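Local coordinates for protein aquaporin AqpM (Methanothermobacter marburgensis str. Marburg, PDB 2F2B) that forms a homotetrameric membrane channel that lets water move in both directions under osmotic drive and also gives a transient increase in glycerol flux, at residues Leu18-Ala23 and Phe116-Cys121; Ala68-Leu73 and Ser77-Asn82; Asn209-Ile212 and Leu218-Tyr221. All coordinates share one frame; numbering follows the deposited sequence.

Contact 1. Residues Leu18-Ala23 and Phe116-Cys121; sequences LVFFGA and FIFLQC
I117 opens the contact by touching the ring of F20 with one branch of its side chain. Its methyl CG2 lies 3.9 Å from CE2 of F20, in an oblique position, while CG1 and the rest of the chain lead off from helix 18-23. The next residue, F118, makes the broadest contact of segment 116-121, all of it with F20. F20 and F118 are also the residues whose CA atoms come nearest, 5.5 Å apart, and their rings meet edge to face, with centroids 5.2 Å apart and planes at 84°. The edge of F118 is the one presented: its CD1 stands over the centre of one face of F20, while CB of F118 packs 3.7 Å from CD2 of F20. The F20 ring reaches this far because its CG is anti to the backbone N (chi1 -180°), which carries CE2 to within 3.5 Å of CA of F118, against the neighbouring helix backbone. CD1 of F118 also lies 3.4 Å from the carbonyl O of F20, so this one atom meets both the ring and the backbone carbonyl of F20. One turn further on, C121 closes the group from the rim. Its SG sits 4.0 Å from CZ of F20, near the ring plane, a Cys sulfur-aromatic contact at the edge. No hydrogen bond crosses between the segments. V152 and L148 of a neighbouring subunit pack on F20 and C121, respectively, while T189 of that subunit meets F118. With segment axes 9.1 Å apart at 48°, this is an aromatic-centred packing of two transmembrane helices in the aquaporin fold, placed where the helix bundle of one subunit meets the next in the tetramer.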
loop_
_atom_site.group_PDB
_atom_site.type_symbol
_atom_site.label_atom_id
_atom_site.label_comp_id
_atom_site.label_asym_id
_atom_site.label_seq_id
_atom_site.Cartn_x
_atom_site.Cartn_y
_atom_site.Cartn_z
ATOM N N LEU A 18 -11.291 -14.392 4.719
ATOM C CA LEU A 18 -9.844 -14.526 4.600
ATOM C C LEU A 18 -9.454 -15.422 3.418
ATOM O O LEU A 18 -8.609 -15.054 2.602
ATOM C CB LEU A 18 -9.279 -15.089 5.912
ATOM C CG LEU A 18 -7.761 -15.203 6.081
ATOM C CD1 LEU A 18 -7.413 -15.210 7.570
ATOM C CD2 LEU A 18 -7.258 -16.463 5.403
ATOM N N VAL A 19 -10.086 -16.588 3.320
ATOM C CA VAL A 19 -9.782 -17.534 2.250
ATOM C C VAL A 19 -10.345 -17.140 0.884
ATOM O O VAL A 19 -9.655 -17.249 -0.134
ATOM C CB VAL A 19 -10.276 -18.951 2.633
ATOM C CG1 VAL A 19 -10.013 -19.932 1.498
ATOM C CG2 VAL A 19 -9.558 -19.411 3.901
ATOM N N PHE A 20 -11.593 -16.686 0.853
ATOM C CA PHE A 20 -12.205 -16.281 -0.408
ATOM C C PHE A 20 -11.380 -15.193 -1.099
ATOM O O PHE A 20 -11.005 -15.328 -2.261
ATOM C CB PHE A 20 -13.639 -15.784 -0.162
ATOM C CG PHE A 20 -14.363 -15.348 -1.415
ATOM C CD1 PHE A 20 -14.107 -14.103 -1.991
ATOM C CD2 PHE A 20 -15.294 -16.186 -2.024
ATOM C CE1 PHE A 20 -14.766 -13.697 -3.151
ATOM C CE2 PHE A 20 -15.962 -15.793 -3.187
ATOM C CZ PHE A 20 -15.696 -14.544 -3.753
ATOM N N PHE A 21 -11.075 -14.124 -0.373
ATOM C CA PHE A 21 -10.323 -13.018 -0.953
ATOM C C PHE A 21 -8.814 -13.223 -1.051
ATOM O O PHE A 21 -8.218 -12.940 -2.094
ATOM C CB PHE A 21 -10.645 -11.735 -0.182
ATOM C CG PHE A 21 -12.051 -11.257 -0.398
ATOM C CD1 PHE A 21 -12.391 -10.567 -1.562
ATOM C CD2 PHE A 21 -13.054 -11.564 0.517
ATOM C CE1 PHE A 21 -13.714 -10.198 -1.812
ATOM C CE2 PHE A 21 -14.379 -11.200 0.274
ATOM C CZ PHE A 21 -14.707 -10.515 -0.896
ATOM N N GLY A 22 -8.200 -13.721 0.019
ATOM C CA GLY A 22 -6.763 -13.939 0.005
ATOM C C GLY A 22 -6.310 -15.052 -0.925
ATOM O O GLY A 22 -5.563 -14.816 -1.879
ATOM N N ALA A 23 -6.750 -16.275 -0.648
ATOM C CA ALA A 23 -6.367 -17.411 -1.478
ATOM C C ALA A 23 -6.899 -17.210 -2.892
ATOM O O ALA A 23 -6.302 -17.675 -3.867
ATOM C CB ALA A 23 -6.913 -18.707 -0.881
ATOM N N PHE A 116 -14.770 -22.930 -1.469
ATOM C CA PHE A 116 -15.809 -23.492 -2.328
ATOM C C PHE A 116 -16.582 -22.417 -3.087
ATOM O O PHE A 116 -16.802 -22.529 -4.295
ATOM C CB PHE A 116 -16.791 -24.316 -1.497
ATOM C CG PHE A 116 -17.946 -24.852 -2.292
ATOM C CD1 PHE A 116 -17.750 -25.850 -3.243
ATOM C CD2 PHE A 116 -19.226 -24.340 -2.107
ATOM C CE1 PHE A 116 -18.817 -26.331 -4.002
ATOM C CE2 PHE A 116 -20.300 -24.814 -2.860
ATOM C CZ PHE A 116 -20.094 -25.810 -3.809
ATOM N N ILE A 117 -17.002 -21.377 -2.375
ATOM C CA ILE A 117 -17.758 -20.304 -3.004
ATOM C C ILE A 117 -16.889 -19.533 -3.996
ATOM O O ILE A 117 -17.380 -19.082 -5.027
ATOM C CB ILE A 117 -18.362 -19.353 -1.942
ATOM C CG1 ILE A 117 -19.411 -20.111 -1.115
ATOM C CG2 ILE A 117 -19.012 -18.143 -2.616
ATOM C CD1 ILE A 117 -20.602 -20.630 -1.933
ATOM N N PHE A 118 -15.600 -19.389 -3.702
ATOM C CA PHE A 118 -14.734 -18.693 -4.644
ATOM C C PHE A 118 -14.652 -19.516 -5.930
ATOM O O PHE A 118 -14.687 -18.977 -7.037
ATOM C CB PHE A 118 -13.324 -18.505 -4.092
ATOM C CG PHE A 118 -12.425 -17.767 -5.034
ATOM C CD1 PHE A 118 -12.529 -16.386 -5.169
ATOM C CD2 PHE A 118 -11.548 -18.459 -5.862
ATOM C CE1 PHE A 118 -11.773 -15.703 -6.123
ATOM C CE2 PHE A 118 -10.791 -17.785 -6.818
ATOM C CZ PHE A 118 -10.907 -16.405 -6.949
ATOM N N LEU A 119 -14.538 -20.829 -5.774
ATOM C CA LEU A 119 -14.458 -21.723 -6.922
ATOM C C LEU A 119 -15.693 -21.549 -7.808
ATOM O O LEU A 119 -15.597 -21.583 -9.036
ATOM C CB LEU A 119 -14.353 -23.171 -6.442
ATOM C CG LEU A 119 -14.346 -24.271 -7.503
ATOM C CD1 LEU A 119 -13.124 -24.141 -8.401
ATOM C CD2 LEU A 119 -14.353 -25.618 -6.800
ATOM N N GLN A 120 -16.851 -21.360 -7.182
ATOM C CA GLN A 120 -18.092 -21.178 -7.932
ATOM C C GLN A 120 -18.070 -19.875 -8.730
ATOM O O GLN A 120 -18.564 -19.827 -9.855
ATOM C CB GLN A 120 -19.294 -21.186 -6.983
ATOM C CG GLN A 120 -19.446 -22.479 -6.206
ATOM C CD GLN A 120 -19.564 -23.687 -7.113
ATOM O OE1 GLN A 120 -18.907 -24.705 -6.896
ATOM N NE2 GLN A 120 -20.405 -23.584 -8.133
ATOM N N CYS A 121 -17.492 -18.826 -8.146
ATOM C CA CYS A 121 -17.402 -17.517 -8.803
ATOM C C CYS A 121 -16.383 -17.468 -9.935
ATOM O O CYS A 121 -16.663 -16.946 -11.015
ATOM C CB CYS A 121 -17.007 -16.421 -7.800
ATOM S SG CYS A 121 -18.202 -16.024 -6.525
#

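Contact 2. Residues Ala68-Leu73 and Ser77-Asn82; sequences ASIYAL and SGCHIN
The sulfur of C79 is pressed against the backbone of helix 68-73, and this is the tight part of the contact. SG lies 3.5 Å from the carbonyl O of S69 and 3.8 Å from CB of the same residue. On the I70 side, CG1 approaches the same sulfur at 3.8 Å, so C79 rests between two consecutive residues of the helix. Its SG is anti to the backbone N (chi1 -165°), which extends it towards S69 and I70, whereas CB stays back near L73, whose own CB is 4.3 Å away. S69 OG takes no share in gripping the sulfur; it is hydrogen-bonded to O of A65, one turn earlier. The loop is tied to the helix end by the backbone: N of S77 donates to O of L73 over 3.0 Å. An ST turn then bends the chain back, with N of C79 bonded to OG of S77 at 3.1 Å. That hydroxyl also meets E11, whose carboxylate holds the backbone N of H80 and I81 as well. The segment thus forms the approach to the first NPA motif of the aquaporin fold, where N82 occupies the N-cap of the half-membrane helix 83-91 and its OD1 bonds to N of A84. Packing slackens away from C79, at I81 and at G78. CD1 of I81 only brushes CB of S69 at 4.5 Å, and the I81 side chain lies about 4 Å from a bound glycerol, probably from the crystallisation liquor. G78 is exposed and marks the solvent side of the contact.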
loop_
_atom_site.group_PDB
_atom_site.type_symbol
_atom_site.label_atom_id
_atom_site.label_comp_id
_atom_site.label_asym_id
_atom_site.label_seq_id
_atom_site.Cartn_x
_atom_site.Cartn_y
_atom_site.Cartn_z
ATOM N N ALA A 68 -10.282 -5.616 7.272
ATOM C CA ALA A 68 -11.727 -5.406 7.179
ATOM C C ALA A 68 -12.464 -6.320 8.161
ATOM O O ALA A 68 -13.368 -5.881 8.885
ATOM C CB ALA A 68 -12.201 -5.676 5.755
ATOM N N SER A 69 -12.067 -7.587 8.191
ATOM C CA SER A 69 -12.692 -8.563 9.083
ATOM C C SER A 69 -12.531 -8.206 10.560
ATOM O O SER A 69 -13.472 -8.338 11.343
ATOM C CB SER A 69 -12.120 -9.960 8.821
ATOM O OG SER A 69 -12.500 -10.433 7.535
ATOM N N ILE A 70 -11.339 -7.759 10.941
ATOM C CA ILE A 70 -11.092 -7.392 12.328
ATOM C C ILE A 70 -11.927 -6.178 12.748
ATOM O O ILE A 70 -12.460 -6.138 13.862
ATOM C CB ILE A 70 -9.586 -7.121 12.566
ATOM C CG1 ILE A 70 -8.807 -8.435 12.411
ATOM C CG2 ILE A 70 -9.368 -6.526 13.959
ATOM C CD1 ILE A 70 -7.293 -8.281 12.491
ATOM N N TYR A 71 -12.058 -5.189 11.870
ATOM C CA TYR A 71 -12.861 -4.018 12.216
ATOM C C TYR A 71 -14.343 -4.368 12.258
ATOM O O TYR A 71 -15.104 -3.793 13.036
ATOM C CB TYR A 71 -12.595 -2.877 11.227
ATOM C CG TYR A 71 -11.260 -2.208 11.475
ATOM C CD1 TYR A 71 -11.042 -1.446 12.627
ATOM C CD2 TYR A 71 -10.191 -2.393 10.599
ATOM C CE1 TYR A 71 -9.790 -0.889 12.901
ATOM C CE2 TYR A 71 -8.941 -1.851 10.863
ATOM C CZ TYR A 71 -8.741 -1.103 12.014
ATOM O OH TYR A 71 -7.493 -0.599 12.296
ATOM N N ALA A 72 -14.752 -5.333 11.445
ATOM C CA ALA A 72 -16.155 -5.736 11.413
ATOM C C ALA A 72 -16.527 -6.745 12.495
ATOM O O ALA A 72 -17.616 -6.673 13.068
ATOM C CB ALA A 72 -16.496 -6.320 10.036
ATOM N N LEU A 73 -15.616 -7.667 12.788
ATOM C CA LEU A 73 -15.898 -8.733 13.746
ATOM C C LEU A 73 -15.073 -8.755 15.021
ATOM O O LEU A 73 -15.357 -9.551 15.923
ATOM C CB LEU A 73 -15.749 -10.081 13.030
ATOM C CG LEU A 73 -16.425 -10.170 11.664
ATOM C CD1 LEU A 73 -15.949 -11.419 10.942
ATOM C CD2 LEU A 73 -17.945 -10.175 11.816
ATOM N N SER A 77 -16.291 -11.477 18.082
ATOM C CA SER A 77 -15.628 -12.713 18.492
ATOM C C SER A 77 -14.156 -12.549 18.835
ATOM O O SER A 77 -13.544 -13.455 19.405
ATOM C CB SER A 77 -15.740 -13.751 17.378
ATOM O OG SER A 77 -14.968 -13.354 16.250
ATOM N N GLY A 78 -13.593 -11.398 18.483
ATOM C CA GLY A 78 -12.180 -11.162 18.715
ATOM C C GLY A 78 -11.468 -11.350 17.383
ATOM O O GLY A 78 -10.291 -11.025 17.235
ATOM N N CYS A 79 -12.213 -11.883 16.416
ATOM C CA CYS A 79 -11.731 -12.147 15.059
ATOM C C CYS A 79 -10.366 -12.832 14.993
ATOM O O CYS A 79 -9.403 -12.273 14.463
ATOM C CB CYS A 79 -11.702 -10.845 14.245
ATOM S SG CYS A 79 -11.549 -11.091 12.451
ATOM N N HIS A 80 -10.287 -14.048 15.532
ATOM C CA HIS A 80 -9.045 -14.817 15.508
ATOM C C HIS A 80 -8.806 -15.330 14.089
ATOM O O HIS A 80 -7.696 -15.227 13.560
ATOM C CB HIS A 80 -9.131 -16.038 16.434
ATOM C CG HIS A 80 -9.336 -15.708 17.881
ATOM N ND1 HIS A 80 -9.312 -16.672 18.866
ATOM C CD2 HIS A 80 -9.597 -14.536 18.508
ATOM C CE1 HIS A 80 -9.551 -16.108 20.037
ATOM N NE2 HIS A 80 -9.726 -14.814 19.849
ATOM N N ILE A 81 -9.864 -15.901 13.510
ATOM C CA ILE A 81 -9.879 -16.482 12.161
ATOM C C ILE A 81 -8.602 -17.231 11.792
ATOM O O ILE A 81 -8.198 -17.276 10.625
ATOM C CB ILE A 81 -10.200 -15.401 11.088
ATOM C CG1 ILE A 81 -9.117 -14.315 11.063
ATOM C CG2 ILE A 81 -11.566 -14.778 11.395
ATOM C CD1 ILE A 81 -9.306 -13.278 9.951
ATOM N N ASN A 82 -8.007 -17.864 12.800
ATOM C CA ASN A 82 -6.757 -18.597 12.644
ATOM C C ASN A 82 -6.565 -19.517 13.859
ATOM O O ASN A 82 -6.405 -19.039 14.976
ATOM C CB ASN A 82 -5.608 -17.587 12.585
ATOM C CG ASN A 82 -4.268 -18.229 12.312
ATOM O OD1 ASN A 82 -4.065 -19.418 12.564
ATOM N ND2 ASN A 82 -3.331 -17.432 11.805
#

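Contact 3. Residues Asn209-Ile212 and Leu218-Tyr221; sequences NDMI and LWNY
M211 reaches across to W219, and its side chain can be followed outward from the helix. CB points toward the loop segment and already lies 4.1 Å from NE1 of W219. CG follows anti to the backbone N (chi1 167°), and the chain stays extended through the next torsion, so that CG serves as a spacer and delivers the sulfur to the rim of the indole. SD makes the main contact: NE1 of W219 donates a weak hydrogen bond to it over 3.3 Å, with an N-H...S angle of 148°. The sulfur is also 4.0 Å from CD1 of W219. It sits at the edge of the indole, near the ring plane, 4.4 Å from the centroid of the five-membered ring. This is a Met-aromatic contact made through the N-H edge, not over a face. Past the sulfur the chain bends (chi3 80°), yet CE stays 4.2 Å from NE1 of W219. The two side chains cross at about a right angle. A second, looser touch lies on the more buried side, where CD1 of L218 comes within 4.1 Å of OD2 of D210.

The indole of W219 is held by more than the sulfur. Its rings meet those of Y207 and Y222 edge to face, and its backbone N is hydrogen-bonded to OD1 of D217. M211 itself is on the surface, and no other chain of the tetramer touches either segment. The contact therefore spans the turn that leaves helix 200-214, the helix that begins within the second NPA motif, and leads into helix 224-243. L218 packs back on Y207 of the first of these helices and on A134 of a loop.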
loop_
_atom_site.group_PDB
_atom_site.type_symbol
_atom_site.label_atom_id
_atom_site.label_comp_id
_atom_site.label_asym_id
_atom_site.label_seq_id
_atom_site.Cartn_x
_atom_site.Cartn_y
_atom_site.Cartn_z
ATOM N N ASN A 209 -10.930 -28.434 -1.002
ATOM C CA ASN A 209 -11.541 -28.192 -2.297
ATOM C C ASN A 209 -10.672 -28.626 -3.477
ATOM O O ASN A 209 -11.199 -29.074 -4.500
ATOM C CB ASN A 209 -11.949 -26.722 -2.418
ATOM C CG ASN A 209 -13.140 -26.381 -1.533
ATOM O OD1 ASN A 209 -12.991 -26.071 -0.348
ATOM N ND2 ASN A 209 -14.332 -26.467 -2.101
ATOM N N ASP A 210 -9.352 -28.508 -3.347
ATOM C CA ASP A 210 -8.459 -28.936 -4.421
ATOM C C ASP A 210 -8.581 -30.444 -4.605
ATOM O O ASP A 210 -8.534 -30.956 -5.725
ATOM C CB ASP A 210 -6.998 -28.597 -4.107
ATOM C CG ASP A 210 -6.624 -27.185 -4.511
ATOM O OD1 ASP A 210 -7.320 -26.609 -5.370
ATOM O OD2 ASP A 210 -5.620 -26.660 -3.984
ATOM N N MET A 211 -8.729 -31.152 -3.491
ATOM C CA MET A 211 -8.862 -32.601 -3.527
ATOM C C MET A 211 -10.156 -33.006 -4.225
ATOM O O MET A 211 -10.158 -33.871 -5.100
ATOM C CB MET A 211 -8.847 -33.158 -2.102
ATOM C CG MET A 211 -9.282 -34.611 -1.995
ATOM S SD MET A 211 -9.291 -35.189 -0.290
ATOM C CE MET A 211 -10.842 -34.524 0.293
ATOM N N ILE A 212 -11.251 -32.364 -3.836
ATOM C CA ILE A 212 -12.568 -32.661 -4.389
ATOM C C ILE A 212 -12.798 -32.208 -5.827
ATOM O O ILE A 212 -13.426 -32.924 -6.610
ATOM C CB ILE A 212 -13.678 -32.032 -3.516
ATOM C CG1 ILE A 212 -13.590 -32.574 -2.089
ATOM C CG2 ILE A 212 -15.049 -32.326 -4.118
ATOM C CD1 ILE A 212 -14.524 -31.883 -1.114
ATOM N N LEU A 218 -2.739 -32.736 -1.521
ATOM C CA LEU A 218 -1.625 -32.043 -0.874
ATOM C C LEU A 218 -1.537 -32.349 0.622
ATOM O O LEU A 218 -0.675 -31.814 1.320
ATOM C CB LEU A 218 -1.782 -30.527 -1.063
ATOM C CG LEU A 218 -1.886 -29.992 -2.495
ATOM C CD1 LEU A 218 -2.322 -28.527 -2.474
ATOM C CD2 LEU A 218 -0.547 -30.144 -3.197
ATOM N N TRP A 219 -2.416 -33.219 1.106
ATOM C CA TRP A 219 -2.457 -33.554 2.527
ATOM C C TRP A 219 -1.144 -34.003 3.158
ATOM O O TRP A 219 -0.955 -33.872 4.366
ATOM C CB TRP A 219 -3.549 -34.595 2.778
ATOM C CG TRP A 219 -4.913 -34.060 2.474
ATOM C CD1 TRP A 219 -5.724 -34.421 1.437
ATOM C CD2 TRP A 219 -5.614 -33.041 3.198
ATOM N NE1 TRP A 219 -6.889 -33.689 1.470
ATOM C CE2 TRP A 219 -6.847 -32.834 2.541
ATOM C CE3 TRP A 219 -5.319 -32.282 4.338
ATOM C CZ2 TRP A 219 -7.786 -31.899 2.987
ATOM C CZ3 TRP A 219 -6.254 -31.352 4.782
ATOM C CH2 TRP A 219 -7.474 -31.171 4.106
ATOM N N ASN A 220 -0.238 -34.526 2.345
ATOM C CA ASN A 220 1.056 -34.974 2.841
ATOM C C ASN A 220 1.895 -33.800 3.352
ATOM O O ASN A 220 2.871 -33.992 4.079
ATOM C CB ASN A 220 1.788 -35.721 1.725
ATOM C CG ASN A 220 1.405 -35.217 0.345
ATOM O OD1 ASN A 220 1.829 -34.142 -0.080
ATOM N ND2 ASN A 220 0.580 -35.988 -0.358
ATOM N N TYR A 221 1.498 -32.585 2.983
ATOM C CA TYR A 221 2.210 -31.378 3.404
ATOM C C TYR A 221 1.489 -30.650 4.534
ATOM O O TYR A 221 2.048 -29.737 5.150
ATOM C CB TYR A 221 2.342 -30.396 2.234
ATOM C CG TYR A 221 3.136 -30.891 1.050
ATOM C CD1 TYR A 221 4.501 -31.156 1.157
ATOM C CD2 TYR A 221 2.527 -31.059 -0.194
ATOM C CE1 TYR A 221 5.245 -31.573 0.052
ATOM C CE2 TYR A 221 3.259 -31.475 -1.304
ATOM C CZ TYR A 221 4.615 -31.728 -1.174
ATOM O OH TYR A 221 5.343 -32.125 -2.275
#

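How the contacts relate
Contacts 1 and 2, with centres about 17 Å apart, touch through L18 and I81; helices 4-33 and 52-73, which supply one segment to each, are consecutive in the chain. Contact 2 falls between the two segments of contact 1 in sequence, while contact 3 follows both. F116 beside N209 joins contact 1 to contact 3, with centres about 16 Å apart. Contacts 2 and 3, about 26 Å apart between centres, lie on opposite sides of the chain's centre. Contact 2 shapes the loop leading to the first NPA motif, and contact 3 closes the turn after the half-helix that follows the second. Contact 1 joins membrane helices at the subunit interface of the tetramer, which contact 2 also touches and contact 3 does not.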